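Local coordinates for probable transcriptional regulator, TetR family protein (Rhodococcus sp., PDB 3BJB), which probably binds cis-regulatory DNA through a helix-turn-helix motif and acts as a transcription factor of the TetR family, at residues E158-W170 against I191-S203. Sequence-based numbering, arbitrary orientation.
Sequences EDLTALRLLVQLW and IRRACDLLLVNLS. With SO4 (sulfate ion), chain M.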
loop_
_atom_site.group_PDB
_atom_site.type_symbol
_atom_site.label_atom_id
_atom_site.label_comp_id
_atom_site.label_asym_id
_atom_site.label_seq_id
_atom_site.Cartn_x
_atom_site.Cartn_y
_atom_site.Cartn_z
ATOM N N GLU B 158 -23.089 -0.280 -4.441
ATOM C CA GLU B 158 -22.326 0.634 -5.271
ATOM C C GLU B 158 -21.520 1.641 -4.424
ATOM O O GLU B 158 -20.341 1.867 -4.710
ATOM C CB GLU B 158 -23.254 1.382 -6.233
ATOM C CG GLU B 158 -22.647 1.591 -7.610
ATOM C CD GLU B 158 -22.634 3.050 -8.038
ATOM O OE1 GLU B 158 -23.732 3.596 -8.357
ATOM O OE2 GLU B 158 -21.505 3.636 -8.063
ATOM N N ASP B 159 -22.194 2.236 -3.426
ATOM C CA ASP B 159 -21.605 3.057 -2.367
ATOM C C ASP B 159 -20.482 2.362 -1.617
ATOM O O ASP B 159 -19.435 2.949 -1.410
ATOM C CB ASP B 159 -22.650 3.384 -1.309
ATOM C CG ASP B 159 -23.732 4.327 -1.800
ATOM O OD1 ASP B 159 -23.403 5.235 -2.601
ATOM O OD2 ASP B 159 -24.900 4.163 -1.349
ATOM N N LEU B 160 -20.729 1.140 -1.149
ATOM C CA LEU B 160 -19.734 0.384 -0.382
ATOM C C LEU B 160 -18.491 0.143 -1.238
ATOM O O LEU B 160 -17.341 0.339 -0.805
ATOM C CB LEU B 160 -20.332 -0.967 0.040
ATOM C CG LEU B 160 -21.029 -1.186 1.393
ATOM C CD1 LEU B 160 -20.989 0.065 2.253
ATOM C CD2 LEU B 160 -22.463 -1.752 1.270
ATOM N N THR B 161 -18.754 -0.279 -2.468
ATOM C CA THR B 161 -17.732 -0.513 -3.476
ATOM C C THR B 161 -16.905 0.752 -3.649
ATOM O O THR B 161 -15.691 0.726 -3.421
ATOM C CB THR B 161 -18.388 -1.021 -4.806
ATOM O OG1 THR B 161 -18.901 -2.339 -4.596
ATOM C CG2 THR B 161 -17.405 -1.063 -5.952
ATOM N N ALA B 162 -17.562 1.861 -3.979
ATOM C CA ALA B 162 -16.883 3.172 -4.137
ATOM C C ALA B 162 -15.959 3.503 -2.973
ATOM O O ALA B 162 -14.801 3.860 -3.164
ATOM C CB ALA B 162 -17.893 4.290 -4.365
ATOM N N LEU B 163 -16.464 3.336 -1.758
ATOM C CA LEU B 163 -15.671 3.598 -0.564
ATOM C C LEU B 163 -14.577 2.570 -0.314
ATOM O O LEU B 163 -13.658 2.835 0.427
ATOM C CB LEU B 163 -16.576 3.696 0.658
ATOM C CG LEU B 163 -17.530 4.888 0.619
ATOM C CD1 LEU B 163 -18.664 4.670 1.610
ATOM C CD2 LEU B 163 -16.795 6.205 0.887
ATOM N N ARG B 164 -14.685 1.385 -0.898
ATOM C CA ARG B 164 -13.640 0.388 -0.701
ATOM C C ARG B 164 -12.516 0.780 -1.648
ATOM O O ARG B 164 -11.358 0.805 -1.259
ATOM C CB ARG B 164 -14.165 -1.034 -0.969
ATOM C CG ARG B 164 -13.399 -2.146 -0.188
ATOM C CD ARG B 164 -13.562 -3.575 -0.777
ATOM N NE ARG B 164 -14.825 -3.667 -1.496
ATOM C CZ ARG B 164 -14.914 -3.804 -2.810
ATOM N NH1 ARG B 164 -13.805 -3.910 -3.522
ATOM N NH2 ARG B 164 -16.099 -3.835 -3.402
ATOM N N LEU B 165 -12.882 1.142 -2.881
ATOM C CA LEU B 165 -11.934 1.757 -3.820
ATOM C C LEU B 165 -11.220 3.028 -3.271
ATOM O O LEU B 165 -10.027 3.222 -3.502
ATOM C CB LEU B 165 -12.629 2.058 -5.148
ATOM C CG LEU B 165 -13.167 0.862 -5.959
ATOM C CD1 LEU B 165 -13.879 1.345 -7.231
ATOM C CD2 LEU B 165 -12.089 -0.103 -6.340
ATOM N N LEU B 166 -11.949 3.892 -2.560
ATOM C CA LEU B 166 -11.334 5.083 -1.986
ATOM C C LEU B 166 -10.282 4.727 -0.925
ATOM O O LEU B 166 -9.113 5.055 -1.121
ATOM C CB LEU B 166 -12.376 6.061 -1.448
ATOM C CG LEU B 166 -11.964 7.476 -1.013
ATOM C CD1 LEU B 166 -11.240 8.268 -2.101
ATOM C CD2 LEU B 166 -13.172 8.269 -0.490
ATOM N N VAL B 167 -10.652 4.027 0.160
ATOM C CA VAL B 167 -9.638 3.775 1.216
ATOM C C VAL B 167 -8.451 3.012 0.655
ATOM O O VAL B 167 -7.344 3.096 1.183
ATOM C CB VAL B 167 -10.156 3.125 2.554
ATOM C CG1 VAL B 167 -11.619 3.419 2.808
ATOM C CG2 VAL B 167 -9.879 1.636 2.620
ATOM N N GLN B 168 -8.689 2.294 -0.440
ATOM C CA GLN B 168 -7.625 1.542 -1.115
ATOM C C GLN B 168 -6.651 2.502 -1.765
ATOM O O GLN B 168 -5.508 2.604 -1.325
ATOM C CB GLN B 168 -8.174 0.477 -2.099
ATOM C CG GLN B 168 -8.008 -1.006 -1.588
ATOM C CD GLN B 168 -6.779 -1.215 -0.625
ATOM O OE1 GLN B 168 -5.680 -1.613 -1.057
ATOM N NE2 GLN B 168 -6.980 -0.929 0.680
ATOM N N LEU B 169 -7.131 3.236 -2.763
ATOM C CA LEU B 169 -6.429 4.394 -3.303
ATOM C C LEU B 169 -5.807 5.301 -2.220
ATOM O O LEU B 169 -4.735 5.861 -2.413
ATOM C CB LEU B 169 -7.363 5.196 -4.190
ATOM C CG LEU B 169 -6.891 6.522 -4.776
ATOM C CD1 LEU B 169 -5.493 6.450 -5.311
ATOM C CD2 LEU B 169 -7.816 6.869 -5.908
ATOM N N TRP B 170 -6.459 5.425 -1.076
ATOM C CA TRP B 170 -6.010 6.355 -0.070
ATOM C C TRP B 170 -4.760 5.827 0.600
ATOM O O TRP B 170 -3.751 6.530 0.661
ATOM C CB TRP B 170 -7.101 6.615 0.951
ATOM C CG TRP B 170 -6.641 7.490 2.044
ATOM C CD1 TRP B 170 -6.355 8.813 1.960
ATOM C CD2 TRP B 170 -6.402 7.108 3.390
ATOM N NE1 TRP B 170 -5.951 9.283 3.160
ATOM C CE2 TRP B 170 -5.979 8.264 4.073
ATOM C CE3 TRP B 170 -6.512 5.897 4.093
ATOM C CZ2 TRP B 170 -5.652 8.264 5.425
ATOM C CZ3 TRP B 170 -6.190 5.881 5.448
ATOM C CH2 TRP B 170 -5.759 7.071 6.102
ATOM N N ILE B 191 -6.163 13.054 -2.972
ATOM C CA ILE B 191 -7.309 12.553 -2.263
ATOM C C ILE B 191 -8.581 13.339 -2.642
ATOM O O ILE B 191 -9.666 12.775 -2.662
ATOM C CB ILE B 191 -7.072 12.525 -0.784
ATOM C CG1 ILE B 191 -5.960 11.507 -0.466
ATOM C CG2 ILE B 191 -8.341 12.151 -0.074
ATOM C CD1 ILE B 191 -5.008 11.911 0.685
ATOM N N ARG B 192 -8.463 14.614 -2.997
ATOM C CA ARG B 192 -9.681 15.340 -3.363
ATOM C C ARG B 192 -10.256 14.905 -4.696
ATOM O O ARG B 192 -11.455 14.608 -4.804
ATOM C CB ARG B 192 -9.479 16.853 -3.319
ATOM C CG ARG B 192 -10.666 17.622 -3.872
ATOM C CD ARG B 192 -11.064 18.729 -2.945
ATOM N NE ARG B 192 -12.342 18.462 -2.270
ATOM C CZ ARG B 192 -12.876 19.249 -1.326
ATOM N NH1 ARG B 192 -14.054 18.924 -0.777
ATOM N NH2 ARG B 192 -12.222 20.346 -0.912
ATOM N N ARG B 193 -9.399 14.863 -5.705
ATOM C CA ARG B 193 -9.780 14.451 -7.055
ATOM C C ARG B 193 -10.396 13.046 -7.050
ATOM O O ARG B 193 -11.425 12.809 -7.701
ATOM C CB ARG B 193 -8.555 14.539 -7.959
ATOM C CG ARG B 193 -8.591 13.695 -9.208
ATOM C CD ARG B 193 -8.743 14.504 -10.488
ATOM N NE ARG B 193 -10.093 14.985 -10.631
ATOM C CZ ARG B 193 -10.459 16.231 -10.388
ATOM N NH1 ARG B 193 -9.550 17.125 -10.003
ATOM N NH2 ARG B 193 -11.738 16.579 -10.549
ATOM N N ALA B 194 -9.784 12.141 -6.285
ATOM C CA ALA B 194 -10.297 10.798 -6.077
ATOM C C ALA B 194 -11.688 10.799 -5.468
ATOM O O ALA B 194 -12.592 10.192 -6.016
ATOM C CB ALA B 194 -9.346 9.976 -5.242
ATOM N N CYS B 195 -11.889 11.508 -4.368
ATOM C CA CYS B 195 -13.256 11.680 -3.850
ATOM C C CYS B 195 -14.291 12.073 -4.908
ATOM O O CYS B 195 -15.389 11.526 -4.941
ATOM C CB CYS B 195 -13.273 12.687 -2.711
ATOM S SG CYS B 195 -12.559 11.979 -1.265
ATOM N N ASP B 196 -13.927 13.024 -5.760
ATOM C CA ASP B 196 -14.852 13.582 -6.745
ATOM C C ASP B 196 -15.115 12.557 -7.825
ATOM O O ASP B 196 -16.258 12.405 -8.323
ATOM C CB ASP B 196 -14.250 14.815 -7.413
ATOM C CG ASP B 196 -14.148 16.018 -6.476
ATOM O OD1 ASP B 196 -14.556 15.933 -5.289
ATOM O OD2 ASP B 196 -13.640 17.066 -6.933
ATOM N N LEU B 197 -14.048 11.858 -8.199
ATOM C CA LEU B 197 -14.179 10.858 -9.224
ATOM C C LEU B 197 -14.921 9.638 -8.684
ATOM O O LEU B 197 -15.976 9.246 -9.248
ATOM C CB LEU B 197 -12.818 10.530 -9.844
ATOM C CG LEU B 197 -12.362 11.720 -10.695
ATOM C CD1 LEU B 197 -10.985 11.512 -11.263
ATOM C CD2 LEU B 197 -13.371 12.091 -11.833
ATOM N N LEU B 198 -14.413 9.074 -7.582
ATOM C CA LEU B 198 -14.933 7.809 -7.060
ATOM C C LEU B 198 -16.325 7.886 -6.496
ATOM O O LEU B 198 -17.073 6.924 -6.624
ATOM C CB LEU B 198 -14.014 7.166 -6.024
ATOM C CG LEU B 198 -12.739 6.530 -6.604
ATOM C CD1 LEU B 198 -11.598 6.391 -5.619
ATOM C CD2 LEU B 198 -13.047 5.186 -7.223
ATOM N N LEU B 199 -16.683 9.021 -5.895
ATOM C CA LEU B 199 -17.962 9.127 -5.168
ATOM C C LEU B 199 -19.086 9.911 -5.845
ATOM O O LEU B 199 -19.987 10.400 -5.160
ATOM C CB LEU B 199 -17.734 9.679 -3.754
ATOM C CG LEU B 199 -16.649 9.052 -2.884
ATOM C CD1 LEU B 199 -16.492 9.909 -1.636
ATOM C CD2 LEU B 199 -16.988 7.598 -2.540
ATOM N N VAL B 200 -19.056 10.005 -7.175
ATOM C CA VAL B 200 -20.143 10.661 -7.931
ATOM C C VAL B 200 -21.529 10.238 -7.492
ATOM O O VAL B 200 -22.397 11.083 -7.366
ATOM C CB VAL B 200 -20.078 10.424 -9.457
ATOM C CG1 VAL B 200 -19.430 11.594 -10.146
ATOM C CG2 VAL B 200 -19.397 9.084 -9.801
ATOM N N ASN B 201 -21.726 8.942 -7.243
ATOM C CA ASN B 201 -23.073 8.376 -7.037
ATOM C C ASN B 201 -23.502 8.171 -5.577
ATOM O O ASN B 201 -24.414 7.397 -5.286
ATOM C CB ASN B 201 -23.201 7.073 -7.835
ATOM C CG ASN B 201 -22.803 7.254 -9.295
ATOM O OD1 ASN B 201 -23.415 8.045 -10.029
ATOM N ND2 ASN B 201 -21.765 6.534 -9.720
ATOM N N LEU B 202 -22.836 8.884 -4.672
ATOM C CA LEU B 202 -23.097 8.774 -3.242
ATOM C C LEU B 202 -24.412 9.448 -2.765
ATOM O O LEU B 202 -24.458 10.666 -2.529
ATOM C CB LEU B 202 -21.886 9.292 -2.475
ATOM C CG LEU B 202 -21.499 8.370 -1.328
ATOM C CD1 LEU B 202 -20.779 7.155 -1.862
ATOM C CD2 LEU B 202 -20.631 9.096 -0.357
ATOM N N SER B 203 -25.467 8.640 -2.608
ATOM C CA SER B 203 -26.835 9.134 -2.288
ATOM C C SER B 203 -27.035 9.569 -0.828
ATOM O O SER B 203 -28.162 9.578 -0.307
ATOM C CB SER B 203 -27.894 8.082 -2.677
ATOM O OG SER B 203 -27.562 6.792 -2.152
HETATM S S SO4 M . -27.242 -1.596 -5.186
HETATM O O1 SO4 M . -25.966 -0.871 -5.183
HETATM O O2 SO4 M . -28.274 -0.743 -5.787
HETATM O O3 SO4 M . -27.091 -2.783 -6.025
HETATM O O4 SO4 M . -27.612 -1.970 -3.815
#
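Leu198 lies across the helix of residues 158-170 and overlaps three of its side chains. Its CD2 sits 3.8 Å from CB of Leu165, while its CD1 meets CD1 of Leu166 and CD2 of Leu169. Leu166 reaches the other way: with CG anti to the backbone N (chi1 -170°), its two methyls spread over the opposing helix, CD1 against CB of Ala194 and CD2 at 3.8 Å from SG of Cys195, with Leu199 CD1 also beside CD2. Leu169 completes this row by setting CD2 3.5 Å from Ala194 CB. Farther along, Ile191 comes to the Trp170 indole at its edge rather than over a face: CG1 lies in the ring plane, and Ile191 CD1 lies 3.6 Å from Trp170 CD1; the indole NE1 is hydrogen-bonded to Thr107 OG1.

The axes of segments 158-170 and 191-198 run nearly antiparallel, at 163°, and come within 10.1 Å. They belong to the all-helical C-terminal domain of a TetR-family regulator, where helix 157-179 and helix 184-198 also meet the second subunit, Leu198 packing on Leu198 of that chain, as in the four-helix dimer interfaces common in this family.

Beyond Leu198 the chain leaves the helix in a type I turn from Leu199 to Leu202. Here Leu199 CD2 rests 3.7 Å from Leu163 CD2 and also touches Ala162 CB. Asn201 ND2 gives a weak hydrogen bond to Glu158 OE2 (3.3 Å), the amide and carboxylate planes being 68° apart. Replacing Glu158 by an alanine removes the carboxylate, which would probably leave the Asn201 amide without this weak acceptor and Arg193 of the second subunit without the partner of a long, weak ion pair. Asp159, hydrogen-bonded through OD2 to Thr156, places OD1 3.3 Å from CD1 of Leu202.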